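Local coordinates for protein probable mRNA-capping enzyme (Acanthamoeba polyphaga mimivirus, PDB 3BGY) that hydrolyses the 5'-triphosphate end of mRNA to a diphosphate, as the metal-dependent RNA triphosphatase domain of a multifunctional mRNA-capping enzyme, at residues D138-T143 with N230-I235; V24-D29 with L36-S41; T99-S102 with D108-R111; N82-S87 with I159-I164; E55-I60 with Y178-N183. All coordinates share one frame; numbering follows the deposited sequence.

Contact 1. Residues D138-T143 with N230-I235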
# COMPACT_ATOMS: atom_id res chain seq x y z
N ASP A 138 21.12 -1.46 6.32
CA ASP A 138 21.93 -1.53 7.54
C ASP A 138 21.88 -0.21 8.32
O ASP A 138 22.11 0.88 7.77
CB ASP A 138 23.40 -1.86 7.22
CG ASP A 138 23.59 -3.22 6.54
OD1 ASP A 138 22.71 -4.11 6.65
OD2 ASP A 138 24.64 -3.40 5.90
N ASN A 139 21.52 -0.32 9.60
CA ASN A 139 21.44 0.79 10.56
C ASN A 139 20.39 1.91 10.38
O ASN A 139 20.43 2.93 11.07
CB ASN A 139 22.85 1.39 10.81
CG ASN A 139 23.87 0.34 11.25
OD1 ASN A 139 24.89 0.12 10.59
ND2 ASN A 139 23.57 -0.35 12.34
N TRP A 140 19.49 1.74 9.41
CA TRP A 140 18.40 2.71 9.17
C TRP A 140 17.13 1.88 9.16
O TRP A 140 17.06 0.84 8.52
CB TRP A 140 18.56 3.46 7.86
CG TRP A 140 19.76 4.35 7.84
CD1 TRP A 140 21.04 3.97 7.54
CD2 TRP A 140 19.81 5.74 8.12
NE1 TRP A 140 21.88 5.04 7.61
CE2 TRP A 140 21.16 6.15 7.96
CE3 TRP A 140 18.84 6.70 8.48
CZ2 TRP A 140 21.58 7.48 8.15
CZ3 TRP A 140 19.26 8.05 8.67
CH2 TRP A 140 20.62 8.42 8.50
N ALA A 141 16.12 2.36 9.86
CA ALA A 141 14.86 1.63 9.99
C ALA A 141 13.91 1.75 8.78
O ALA A 141 12.79 2.29 8.88
CB ALA A 141 14.16 2.07 11.29
N ILE A 142 14.39 1.25 7.64
CA ILE A 142 13.61 1.24 6.39
C ILE A 142 13.86 0.02 5.57
O ILE A 142 14.88 -0.67 5.75
CB ILE A 142 13.96 2.42 5.41
CG1 ILE A 142 15.47 2.61 5.25
CG2 ILE A 142 13.29 3.66 5.84
CD1 ILE A 142 15.87 3.53 4.12
N THR A 143 12.88 -0.31 4.73
CA THR A 143 13.02 -1.39 3.79
C THR A 143 12.73 -0.81 2.42
O THR A 143 11.99 0.16 2.32
CB THR A 143 12.14 -2.63 4.04
OG1 THR A 143 10.75 -2.28 4.02
CG2 THR A 143 12.49 -3.27 5.37
N ASN A 230 15.27 13.74 4.30
CA ASN A 230 14.29 14.76 4.70
C ASN A 230 13.21 14.15 5.61
O ASN A 230 12.86 14.74 6.64
CB ASN A 230 13.62 15.39 3.48
CG ASN A 230 14.52 16.38 2.75
OD1 ASN A 230 15.56 16.82 3.26
ND2 ASN A 230 14.11 16.75 1.54
N VAL A 231 12.75 12.94 5.27
CA VAL A 231 11.73 12.25 6.08
C VAL A 231 12.31 11.84 7.44
O VAL A 231 11.66 12.02 8.49
CB VAL A 231 11.16 11.00 5.35
CG1 VAL A 231 10.09 10.32 6.20
CG2 VAL A 231 10.61 11.39 4.00
N PHE A 232 13.55 11.32 7.44
CA PHE A 232 14.23 10.97 8.70
C PHE A 232 14.43 12.17 9.62
O PHE A 232 14.35 12.02 10.83
CB PHE A 232 15.57 10.27 8.46
CG PHE A 232 15.45 8.80 8.20
CD1 PHE A 232 14.93 7.94 9.21
CD2 PHE A 232 15.81 8.25 6.97
CE1 PHE A 232 14.79 6.55 8.98
CE2 PHE A 232 15.68 6.87 6.72
CZ PHE A 232 15.17 6.02 7.73
N MET A 233 14.61 13.35 9.04
CA MET A 233 14.75 14.57 9.84
C MET A 233 13.45 14.93 10.57
O MET A 233 13.46 15.54 11.66
CB MET A 233 15.22 15.73 8.98
CG MET A 233 16.71 15.70 8.69
SD MET A 233 17.21 17.06 7.63
CE MET A 233 16.72 18.52 8.65
N ILE A 234 12.33 14.50 10.00
CA ILE A 234 11.04 14.74 10.64
C ILE A 234 10.78 13.69 11.73
O ILE A 234 10.50 14.06 12.88
CB ILE A 234 9.87 14.75 9.61
CG1 ILE A 234 10.12 15.79 8.53
CG2 ILE A 234 8.56 15.10 10.30
CD1 ILE A 234 9.55 15.40 7.19
N ILE A 235 10.94 12.41 11.41
CA ILE A 235 10.65 11.36 12.39
C ILE A 235 11.60 11.23 13.58
O ILE A 235 11.18 10.80 14.65
CB ILE A 235 10.35 9.97 11.74
CG1 ILE A 235 11.57 9.35 11.09
CG2 ILE A 235 9.30 10.11 10.68
CD1 ILE A 235 11.32 7.95 10.51
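F232 of the C-terminal helix inserts its ring between W140 and I142, and this wedge is the tight part of the contact. The six-membered ring of W140 turns an edge to F232: its CE3 stands over the centre of the F232 ring, 3.6 Å from CE2 of F232. The ring centroids lie 4.9 Å apart with planes inclined at 59°, an edge-to-face pair. W140 CG sits anti to the carbonyl carbon (chi1 -66°), which carries the indole to the helix although its CB does not point there. Near the outer end of the phenyl and oblique to it, I142 CG2 is 3.6 Å from F232 CZ, and I142 packs on V40 and F42 of the adjoining strand.

Contact thins out at A141, whose N is 4.3 Å from F232 CZ. This small residue centres an inverse gamma turn, closed by a bond from I142 N to W140 O of 2.8 Å, and is exposed, like D138 and N139 before it. Bulky apolar groups thus fill the buried side, while small and polar ones suit the surface loop. Without polar partners across it, the contact depends on ring shape and dispersion where the C-terminal helix packs on the lead-in to strand 142-152.

Contact 2. Residues V24-D29 with L36-S41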
# COMPACT_ATOMS: atom_id res chain seq x y z
N VAL A 24 20.05 0.84 -7.29
CA VAL A 24 20.11 1.38 -8.68
C VAL A 24 19.52 0.35 -9.67
O VAL A 24 18.73 0.72 -10.54
CB VAL A 24 21.58 1.82 -9.03
CG1 VAL A 24 21.78 2.08 -10.54
CG2 VAL A 24 21.90 3.05 -8.25
N GLU A 25 19.82 -0.93 -9.50
CA GLU A 25 19.27 -1.97 -10.36
C GLU A 25 17.76 -2.08 -10.18
O GLU A 25 17.03 -2.20 -11.17
CB GLU A 25 19.93 -3.33 -10.09
CG GLU A 25 21.44 -3.30 -10.31
CD GLU A 25 22.10 -4.66 -10.25
OE1 GLU A 25 21.99 -5.34 -9.20
OE2 GLU A 25 22.74 -5.04 -11.26
N MET A 26 17.30 -1.97 -8.92
CA MET A 26 15.86 -2.03 -8.61
C MET A 26 15.14 -0.87 -9.25
O MET A 26 14.02 -1.02 -9.74
CB MET A 26 15.59 -2.03 -7.11
CG MET A 26 15.99 -3.29 -6.41
SD MET A 26 15.88 -3.07 -4.62
CE MET A 26 14.10 -3.04 -4.41
N LEU A 27 15.78 0.30 -9.24
CA LEU A 27 15.18 1.50 -9.85
C LEU A 27 15.05 1.37 -11.36
O LEU A 27 14.08 1.84 -11.96
CB LEU A 27 15.98 2.76 -9.50
CG LEU A 27 15.78 3.30 -8.09
CD1 LEU A 27 16.93 4.18 -7.67
CD2 LEU A 27 14.46 4.04 -8.01
N ARG A 28 16.05 0.73 -11.98
CA ARG A 28 16.03 0.50 -13.42
C ARG A 28 14.94 -0.51 -13.77
O ARG A 28 14.20 -0.29 -14.72
CB ARG A 28 17.39 -0.02 -13.91
CG ARG A 28 17.45 -0.15 -15.45
CD ARG A 28 18.83 -0.59 -15.92
NE ARG A 28 19.15 -1.96 -15.52
CZ ARG A 28 20.21 -2.66 -15.93
NH1 ARG A 28 21.10 -2.12 -16.76
NH2 ARG A 28 20.38 -3.91 -15.52
N ASP A 29 14.83 -1.58 -12.97
CA ASP A 29 13.80 -2.60 -13.20
C ASP A 29 12.41 -2.02 -13.07
O ASP A 29 11.52 -2.33 -13.87
CB ASP A 29 13.97 -3.78 -12.25
CG ASP A 29 15.17 -4.64 -12.59
OD1 ASP A 29 15.77 -4.48 -13.67
OD2 ASP A 29 15.53 -5.47 -11.75
N LEU A 36 5.39 -2.75 -12.01
CA LEU A 36 6.23 -2.79 -10.81
C LEU A 36 6.07 -1.45 -10.08
O LEU A 36 5.87 -0.40 -10.70
CB LEU A 36 7.70 -3.04 -11.18
CG LEU A 36 8.06 -4.41 -11.75
CD1 LEU A 36 9.50 -4.41 -12.25
CD2 LEU A 36 7.89 -5.50 -10.70
N GLU A 37 6.04 -1.53 -8.75
CA GLU A 37 5.92 -0.34 -7.89
C GLU A 37 7.17 -0.32 -7.05
O GLU A 37 7.74 -1.37 -6.82
CB GLU A 37 4.69 -0.44 -6.99
CG GLU A 37 3.35 -0.42 -7.77
CD GLU A 37 3.18 0.75 -8.76
OE1 GLU A 37 3.71 1.87 -8.52
OE2 GLU A 37 2.50 0.55 -9.79
N PHE A 38 7.61 0.86 -6.64
CA PHE A 38 8.83 0.99 -5.85
C PHE A 38 8.42 1.78 -4.61
O PHE A 38 7.98 2.93 -4.71
CB PHE A 38 9.89 1.71 -6.68
CG PHE A 38 11.24 1.79 -6.02
CD1 PHE A 38 11.49 2.76 -5.03
CD2 PHE A 38 12.27 0.94 -6.40
CE1 PHE A 38 12.75 2.91 -4.44
CE2 PHE A 38 13.57 1.07 -5.81
CZ PHE A 38 13.79 2.06 -4.83
N GLU A 39 8.75 1.22 -3.45
CA GLU A 39 8.33 1.80 -2.19
C GLU A 39 9.41 1.72 -1.12
O GLU A 39 10.10 0.70 -1.04
CB GLU A 39 7.10 0.96 -1.75
CG GLU A 39 6.60 1.04 -0.32
CD GLU A 39 5.43 0.10 -0.06
OE1 GLU A 39 4.36 0.28 -0.68
OE2 GLU A 39 5.57 -0.81 0.78
N VAL A 40 9.56 2.79 -0.35
CA VAL A 40 10.48 2.75 0.80
C VAL A 40 9.54 2.80 2.01
O VAL A 40 8.82 3.76 2.20
CB VAL A 40 11.47 3.91 0.84
CG1 VAL A 40 12.44 3.71 2.03
CG2 VAL A 40 12.28 3.95 -0.44
N SER A 41 9.58 1.74 2.82
CA SER A 41 8.71 1.63 3.99
C SER A 41 9.49 1.99 5.26
O SER A 41 10.56 1.42 5.51
CB SER A 41 8.14 0.19 4.09
OG SER A 41 7.43 -0.02 5.30
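L27 lies across one face of the F38 ring while M26 meets the same ring at its edge, so two consecutive helix residues touch the phenyl from two directions. The methyl CD2 of L27 makes a CH-pi contact, 3.9 Å from the F38 centroid and 15° off the ring normal. It is displaced slightly toward the rim, where CD2 of L27 is 3.8 Å from CE2 of F38. M26 brings CB, not its sulfur, into the plane of the ring, 3.9 Å from F38 CE2. The phenylalanine reaches this place because its CG is anti to the backbone N (chi1 -175°), which extends the ring from strand to helix.

Farther along, L36 points at the helix and sets its CD1 methyl 3.3 Å from the backbone O of D29, a close approach near the more exposed end of the contact. Segments 24-29 and 36-41 run roughly antiparallel, 143° between their N-to-C directions, with axes 9.1 Å apart at closest, a spacing that one large ring can bridge. L215 and L224 add to the apolar surroundings of F38.

E37 and E39 alternate with these residues and project from the other side of the strand; E39 lies beside E214. Such glutamate-rich strands are consistent with the metal site of tunnel triphosphatases. The chemistry therefore divides the strand: apolar side chains anchor helix 17-32 outside, and the carboxylates face the other way, probably into the tunnel.

Contact 3. Residues T99-S102 with D108-R111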
# COMPACT_ATOMS: atom_id res chain seq x y z
N THR A 99 -22.25 -5.15 7.15
CA THR A 99 -23.54 -5.63 7.65
C THR A 99 -24.00 -6.91 6.96
O THR A 99 -24.45 -7.85 7.63
CB THR A 99 -24.65 -4.54 7.55
OG1 THR A 99 -24.77 -4.09 6.19
CG2 THR A 99 -24.34 -3.36 8.44
N LYS A 100 -23.82 -6.97 5.64
CA LYS A 100 -24.23 -8.14 4.85
C LYS A 100 -23.35 -9.38 5.05
O LYS A 100 -23.87 -10.49 5.19
CB LYS A 100 -24.30 -7.80 3.35
CG LYS A 100 -24.92 -8.90 2.46
CD LYS A 100 -25.08 -8.48 1.00
CE LYS A 100 -25.75 -9.60 0.19
NZ LYS A 100 -25.97 -9.24 -1.24
N PHE A 101 -22.04 -9.19 5.08
CA PHE A 101 -21.11 -10.31 5.21
C PHE A 101 -20.51 -10.64 6.59
O PHE A 101 -19.72 -11.58 6.68
CB PHE A 101 -19.99 -10.20 4.15
CG PHE A 101 -20.49 -10.31 2.74
CD1 PHE A 101 -20.65 -11.58 2.13
CD2 PHE A 101 -20.82 -9.16 2.00
CE1 PHE A 101 -21.14 -11.71 0.82
CE2 PHE A 101 -21.32 -9.27 0.67
CZ PHE A 101 -21.47 -10.55 0.08
N SER A 102 -20.94 -9.94 7.64
CA SER A 102 -20.45 -10.15 9.03
C SER A 102 -20.50 -11.60 9.54
O SER A 102 -19.62 -12.03 10.29
CB SER A 102 -21.22 -9.27 10.02
OG SER A 102 -20.49 -8.10 10.37
N ASP A 108 -18.43 -17.52 0.43
CA ASP A 108 -19.43 -16.54 -0.03
C ASP A 108 -18.76 -15.19 -0.22
O ASP A 108 -19.06 -14.47 -1.17
CB ASP A 108 -20.56 -16.34 0.99
CG ASP A 108 -21.61 -17.46 0.97
OD1 ASP A 108 -21.66 -18.22 -0.02
OD2 ASP A 108 -22.38 -17.56 1.94
N ILE A 109 -17.86 -14.85 0.72
CA ILE A 109 -17.13 -13.59 0.66
C ILE A 109 -16.15 -13.58 -0.52
O ILE A 109 -16.13 -12.60 -1.29
CB ILE A 109 -16.39 -13.28 2.00
CG1 ILE A 109 -17.40 -13.14 3.13
CG2 ILE A 109 -15.49 -11.99 1.85
CD1 ILE A 109 -16.84 -13.05 4.54
N SER A 110 -15.39 -14.66 -0.71
CA SER A 110 -14.43 -14.75 -1.81
C SER A 110 -15.10 -14.66 -3.18
O SER A 110 -14.67 -13.91 -4.05
CB SER A 110 -13.62 -16.03 -1.75
OG SER A 110 -12.82 -16.08 -0.59
N ARG A 111 -16.26 -15.31 -3.29
CA ARG A 111 -17.00 -15.34 -4.56
C ARG A 111 -17.54 -13.95 -4.87
O ARG A 111 -17.47 -13.51 -6.02
CB ARG A 111 -18.10 -16.40 -4.51
CG ARG A 111 -17.57 -17.78 -4.81
CD ARG A 111 -18.69 -18.82 -4.75
NE ARG A 111 -19.15 -19.02 -3.38
CZ ARG A 111 -20.26 -19.67 -3.04
NH1 ARG A 111 -21.05 -20.19 -3.96
NH2 ARG A 111 -20.53 -19.86 -1.75
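F101 overlaps I109 with the CB and CD1 side of its phenyl group, the two side chains sliding past each other in opposite directions. The closest pair is F101 CD1 to I109 CG1 at 3.7 Å, and F101 CB is 4.0 Å from the same CG1. I109 leaves its helix at an angle to the partner, but its CG1 is anti to the carbonyl carbon (chi1 -62°), and this brings the CG1-CD1 arm across to F101. The end of that arm reaches backbone: I109 CD1 lies 3.9 Å from F101 O. A branched, flexible aliphatic chain suits this position, since it can follow both the ring and the main chain beside it.

Beyond the ring, F101 CE1 is 4.0 Å from the carbonyl O of D108, a plain van der Waals approach. On its own helix the phenylalanine is flanked by the aliphatic part of K100, whose CG sits over one face toward the rim, while the ammonium end leads on from there. D108 is engaged on its own side, with its OD1 2.6 Å from R111 NH2 in a salt bridge one turn along; the arginine NE is further held by N107 O. Charged groups therefore stay at the margin while the apolar pair is buried.

Helices 91-101 and 106-115 follow each other through a short connection outside the barrel. The rings of F97 and Y112 meet F101, I199 touches both F101 and I109, and I170 and Y172 touch I109 from strand 169-183, joining the pair of helices to the barrel wall.

Contact 4. Residues N82-S87 with I159-I164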
# COMPACT_ATOMS: atom_id res chain seq x y z
N ASN A 82 0.11 -15.41 -3.38
CA ASN A 82 -0.25 -14.23 -4.15
C ASN A 82 -1.60 -13.73 -3.67
O ASN A 82 -2.34 -14.45 -2.98
CB ASN A 82 -0.17 -14.50 -5.65
CG ASN A 82 1.23 -14.82 -6.08
OD1 ASN A 82 2.19 -14.19 -5.59
ND2 ASN A 82 1.39 -15.83 -6.92
N VAL A 83 -1.92 -12.49 -4.03
CA VAL A 83 -3.09 -11.85 -3.45
C VAL A 83 -3.98 -11.17 -4.46
O VAL A 83 -3.48 -10.52 -5.35
CB VAL A 83 -2.60 -10.76 -2.40
CG1 VAL A 83 -3.76 -9.93 -1.83
CG2 VAL A 83 -1.84 -11.43 -1.25
N TYR A 84 -5.29 -11.27 -4.25
CA TYR A 84 -6.28 -10.58 -5.09
C TYR A 84 -6.91 -9.62 -4.08
O TYR A 84 -7.54 -10.06 -3.11
CB TYR A 84 -7.35 -11.56 -5.63
CG TYR A 84 -8.31 -10.92 -6.64
CD1 TYR A 84 -7.99 -10.86 -8.01
CD2 TYR A 84 -9.54 -10.41 -6.22
CE1 TYR A 84 -8.92 -10.31 -8.94
CE2 TYR A 84 -10.47 -9.86 -7.13
CZ TYR A 84 -10.15 -9.82 -8.48
OH TYR A 84 -11.06 -9.30 -9.37
N ARG A 85 -6.66 -8.33 -4.26
CA ARG A 85 -7.16 -7.33 -3.30
C ARG A 85 -8.14 -6.31 -3.86
O ARG A 85 -7.89 -5.71 -4.90
CB ARG A 85 -5.97 -6.57 -2.69
CG ARG A 85 -6.32 -5.53 -1.60
CD ARG A 85 -5.10 -4.72 -1.20
NE ARG A 85 -4.64 -3.87 -2.30
CZ ARG A 85 -3.55 -3.11 -2.25
NH1 ARG A 85 -2.78 -3.09 -1.16
NH2 ARG A 85 -3.21 -2.37 -3.30
N VAL A 86 -9.26 -6.14 -3.17
CA VAL A 86 -10.25 -5.15 -3.54
C VAL A 86 -10.25 -4.03 -2.49
O VAL A 86 -10.30 -4.30 -1.29
CB VAL A 86 -11.66 -5.78 -3.63
CG1 VAL A 86 -12.73 -4.72 -3.75
CG2 VAL A 86 -11.72 -6.71 -4.83
N SER A 87 -10.19 -2.77 -2.94
CA SER A 87 -10.26 -1.63 -2.03
C SER A 87 -11.60 -0.94 -2.26
O SER A 87 -11.87 -0.51 -3.38
CB SER A 87 -9.13 -0.64 -2.30
OG SER A 87 -7.87 -1.30 -2.26
N ILE A 159 -9.37 -10.40 -18.33
CA ILE A 159 -8.47 -11.56 -18.33
C ILE A 159 -8.99 -12.53 -17.27
O ILE A 159 -9.52 -12.08 -16.26
CB ILE A 159 -7.01 -11.14 -17.96
CG1 ILE A 159 -6.53 -10.02 -18.90
CG2 ILE A 159 -6.06 -12.33 -18.07
CD1 ILE A 159 -5.24 -9.33 -18.46
N SER A 160 -8.85 -13.84 -17.51
CA SER A 160 -9.30 -14.89 -16.58
C SER A 160 -8.91 -14.61 -15.13
O SER A 160 -7.72 -14.51 -14.82
CB SER A 160 -8.75 -16.27 -17.01
OG SER A 160 -9.11 -16.63 -18.33
N LYS A 161 -9.91 -14.38 -14.27
CA LYS A 161 -9.73 -14.10 -12.84
C LYS A 161 -9.31 -15.36 -12.08
O LYS A 161 -9.48 -16.46 -12.60
CB LYS A 161 -11.03 -13.53 -12.25
CG LYS A 161 -11.14 -12.01 -12.36
CD LYS A 161 -12.40 -11.52 -11.68
CE LYS A 161 -12.80 -10.13 -12.15
NZ LYS A 161 -14.08 -9.70 -11.54
N PRO A 162 -8.69 -15.22 -10.87
CA PRO A 162 -8.29 -16.44 -10.16
C PRO A 162 -9.46 -17.28 -9.64
O PRO A 162 -10.48 -16.75 -9.19
CB PRO A 162 -7.43 -15.91 -9.02
CG PRO A 162 -7.99 -14.56 -8.75
CD PRO A 162 -8.19 -14.03 -10.15
N LYS A 163 -9.30 -18.59 -9.74
CA LYS A 163 -10.34 -19.52 -9.32
C LYS A 163 -10.42 -19.70 -7.81
O LYS A 163 -9.41 -19.92 -7.15
CB LYS A 163 -10.18 -20.89 -10.01
CG LYS A 163 -8.75 -21.40 -10.17
CD LYS A 163 -8.55 -22.80 -9.60
CE LYS A 163 -7.09 -23.23 -9.69
NZ LYS A 163 -6.79 -24.40 -8.81
N ILE A 164 -11.64 -19.56 -7.29
CA ILE A 164 -11.89 -19.74 -5.86
C ILE A 164 -12.04 -21.24 -5.58
O ILE A 164 -12.94 -21.89 -6.11
CB ILE A 164 -13.16 -18.95 -5.41
CG1 ILE A 164 -12.93 -17.44 -5.59
CG2 ILE A 164 -13.54 -19.28 -3.95
CD1 ILE A 164 -11.60 -16.90 -4.98
O HOH W 1 -13.23 -8.51 -8.60
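Strand 83-88 belongs to the closed antiparallel barrel of this tunnel triphosphatase, and Y84 projects from it to meet the loop between strands 142-152 and 169-183. Its CG is anti to the backbone N (chi1 -173°), which sends the ring out to K161 and P162. The proline lies nearly at right angles to the tyrosine side chain: P162 CG and CD are both 3.8 Å from Y84 CD1. A rigid pyrrolidine gives an irregular loop a firm apolar surface against an aromatic group.

Neighbouring strand residues show the alternation of a barrel wall. V83 and R85 project from the side opposite Y84, where R85 makes long, weak ion pairs with D73 and E149, consistent with a charged tunnel interior. On the outer side V86 packs against I113 of helix 106-115, and F78 touches Y84, P162 and I164.

K161 runs its extended chain past the hydroxyl end of the tyrosine, with CE 3.4 Å from Y84 OH. Its NZ is held chiefly by V114 O and L116 O, at and just beyond the end of helix 106-115. A water 3.3 Å from K161 NZ also lies in the Y84 ring plane, but its 2.4 Å separation from Y84 OH is doubtfully short.

Contact 5. Residues E55-I60 with Y178-N183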
# COMPACT_ATOMS: atom_id res chain seq x y z
N GLU A 55 0.91 16.21 10.39
CA GLU A 55 0.80 17.65 10.64
C GLU A 55 1.82 18.40 9.78
O GLU A 55 1.46 19.37 9.12
CB GLU A 55 1.05 17.98 12.13
CG GLU A 55 0.77 19.45 12.54
CD GLU A 55 -0.70 19.85 12.46
OE1 GLU A 55 -1.57 19.05 12.86
OE2 GLU A 55 -0.98 20.99 12.02
N HIS A 56 3.03 17.85 9.70
CA HIS A 56 4.12 18.47 8.93
C HIS A 56 3.75 18.58 7.46
O HIS A 56 3.83 19.66 6.87
CB HIS A 56 5.42 17.67 9.04
CG HIS A 56 6.51 18.16 8.14
ND1 HIS A 56 7.23 19.30 8.40
CD2 HIS A 56 6.93 17.72 6.93
CE1 HIS A 56 8.06 19.54 7.40
NE2 HIS A 56 7.90 18.59 6.49
N TYR A 57 3.31 17.47 6.87
CA TYR A 57 2.98 17.48 5.45
C TYR A 57 1.72 18.24 5.09
O TYR A 57 1.68 18.89 4.05
CB TYR A 57 3.00 16.07 4.89
CG TYR A 57 4.40 15.56 4.67
CD1 TYR A 57 5.20 16.08 3.63
CD2 TYR A 57 4.95 14.61 5.52
CE1 TYR A 57 6.54 15.63 3.45
CE2 TYR A 57 6.26 14.16 5.35
CZ TYR A 57 7.05 14.68 4.32
OH TYR A 57 8.33 14.23 4.20
N ILE A 58 0.76 18.31 6.00
CA ILE A 58 -0.45 19.09 5.73
C ILE A 58 -0.09 20.59 5.63
O ILE A 58 -0.51 21.27 4.68
CB ILE A 58 -1.56 18.85 6.79
CG1 ILE A 58 -2.19 17.49 6.53
CG2 ILE A 58 -2.68 19.93 6.71
CD1 ILE A 58 -3.06 16.97 7.63
N ASN A 59 0.72 21.11 6.56
CA ASN A 59 1.07 22.53 6.49
C ASN A 59 1.99 22.97 5.35
O ASN A 59 1.90 24.11 4.90
CB ASN A 59 1.49 23.14 7.84
CG ASN A 59 2.58 22.37 8.55
OD1 ASN A 59 2.39 21.94 9.68
ND2 ASN A 59 3.74 22.23 7.91
N ILE A 60 2.85 22.07 4.86
CA ILE A 60 3.72 22.43 3.74
C ILE A 60 3.21 22.05 2.34
O ILE A 60 3.71 22.57 1.35
CB ILE A 60 5.19 21.90 3.90
CG1 ILE A 60 5.23 20.37 3.86
CG2 ILE A 60 5.82 22.45 5.20
CD1 ILE A 60 6.60 19.79 3.61
N TYR A 178 -3.43 9.42 4.20
CA TYR A 178 -3.17 10.79 3.78
C TYR A 178 -2.02 10.62 2.78
O TYR A 178 -1.02 9.97 3.10
CB TYR A 178 -2.72 11.67 4.94
CG TYR A 178 -3.73 11.82 6.03
CD1 TYR A 178 -3.82 10.85 7.05
CD2 TYR A 178 -4.63 12.90 6.05
CE1 TYR A 178 -4.81 10.94 8.07
CE2 TYR A 178 -5.62 13.01 7.06
CZ TYR A 178 -5.70 12.02 8.07
OH TYR A 178 -6.68 12.09 9.04
N SER A 179 -2.20 11.14 1.57
CA SER A 179 -1.18 11.05 0.51
C SER A 179 -0.74 12.43 0.11
O SER A 179 -1.56 13.31 -0.18
CB SER A 179 -1.72 10.29 -0.71
OG SER A 179 -2.06 8.95 -0.38
N PHE A 180 0.57 12.64 0.13
CA PHE A 180 1.10 13.95 -0.21
C PHE A 180 1.98 13.84 -1.43
O PHE A 180 3.02 13.20 -1.40
CB PHE A 180 1.90 14.50 0.98
CG PHE A 180 1.10 14.55 2.24
CD1 PHE A 180 0.28 15.65 2.52
CD2 PHE A 180 1.14 13.48 3.17
CE1 PHE A 180 -0.50 15.71 3.69
CE2 PHE A 180 0.37 13.53 4.36
CZ PHE A 180 -0.46 14.66 4.62
N THR A 181 1.57 14.46 -2.54
CA THR A 181 2.36 14.40 -3.76
C THR A 181 3.41 15.51 -3.65
O THR A 181 3.12 16.67 -3.87
CB THR A 181 1.44 14.54 -5.02
OG1 THR A 181 0.54 13.42 -5.06
CG2 THR A 181 2.29 14.50 -6.31
N ILE A 182 4.60 15.13 -3.23
CA ILE A 182 5.65 16.12 -3.00
C ILE A 182 6.29 16.75 -4.23
O ILE A 182 6.77 17.88 -4.18
CB ILE A 182 6.69 15.60 -1.96
CG1 ILE A 182 7.26 14.26 -2.39
CG2 ILE A 182 6.02 15.47 -0.56
CD1 ILE A 182 8.47 13.81 -1.54
N ASN A 183 6.28 16.01 -5.34
CA ASN A 183 6.77 16.46 -6.64
C ASN A 183 6.19 15.50 -7.66
O ASN A 183 5.49 14.55 -7.30
CB ASN A 183 8.32 16.56 -6.72
CG ASN A 183 9.04 15.27 -6.31
OD1 ASN A 183 8.74 14.19 -6.82
ND2 ASN A 183 10.01 15.39 -5.42
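Aromatic and CH-pi contacts dominate here, centred on Y57 and F180. The CB of Y57 stands almost exactly over the middle of the F180 ring, 3.4 Å from the centroid. The Y57 ring is less closely engaged: the centroids of Y57 and F180 are 5.5 Å apart and the planes are inclined at 31°, too oblique for a stack. With CG of Y57 anti to its carbonyl carbon (chi1 -77°), the phenol leads away from F180 toward the C-terminal helix, where V231 and I234 receive it. The imidazole of H56 lies with CD2 over one face of the Y57 ring, so a residue of its own helix also covers that face.

Helix 47-60 rests on the outer surface of the barrel; segments 55-60 and 178-183 cross at 50°, axes 9.4 Å apart at closest. F180 points out to the helix and bridges that gap, whereas S179, one residue earlier, turns the other way to hydrogen-bond D189. Polar side chains suit the tunnel side and large apolar ones the helix side.

Aliphatic contacts flank the rings. I58 CG1 touches F180 CE1 at 3.8 Å, beside the peptide, where I58 N is 3.7 Å from the same carbon. At the other flank the I182 CG2 methyl reaches Y57 CE1 at 4.0 Å. I58, itself exposed, offers a methylene to F180 and I182 a methyl to Y57; branching at CB lets each fill the space beside a ring. Polar bonding lies outside the pair: Y57 O accepts from T61 OG1, and N183 ND2 reaches E227 OE2 on the C-terminal helix.

Overall arrangement
Contacts 1, 2, 4 and 5 all reach the eight-stranded antiparallel barrel, and contact 3 ties together two helices outside it. Along the chain contact 2 closes before any other opens; contacts 4 and 5 span contact 3, and contact 1 interlaces with 4 and 5. Contacts 1 and 2 meet through T143 and S41 of neighbouring strands, V231 and I234 of contact 1 pack on contact 5, and both pairs have centres about 17 Å apart. Contacts 3 and 4, touching through S110 and I164, lie across the chain's centre from contact 1, their centres about 40 and 34 Å from its own. Helices and loops thus pack outside opposite flanks of the barrel, consistent with a tunnel kept for catalysis.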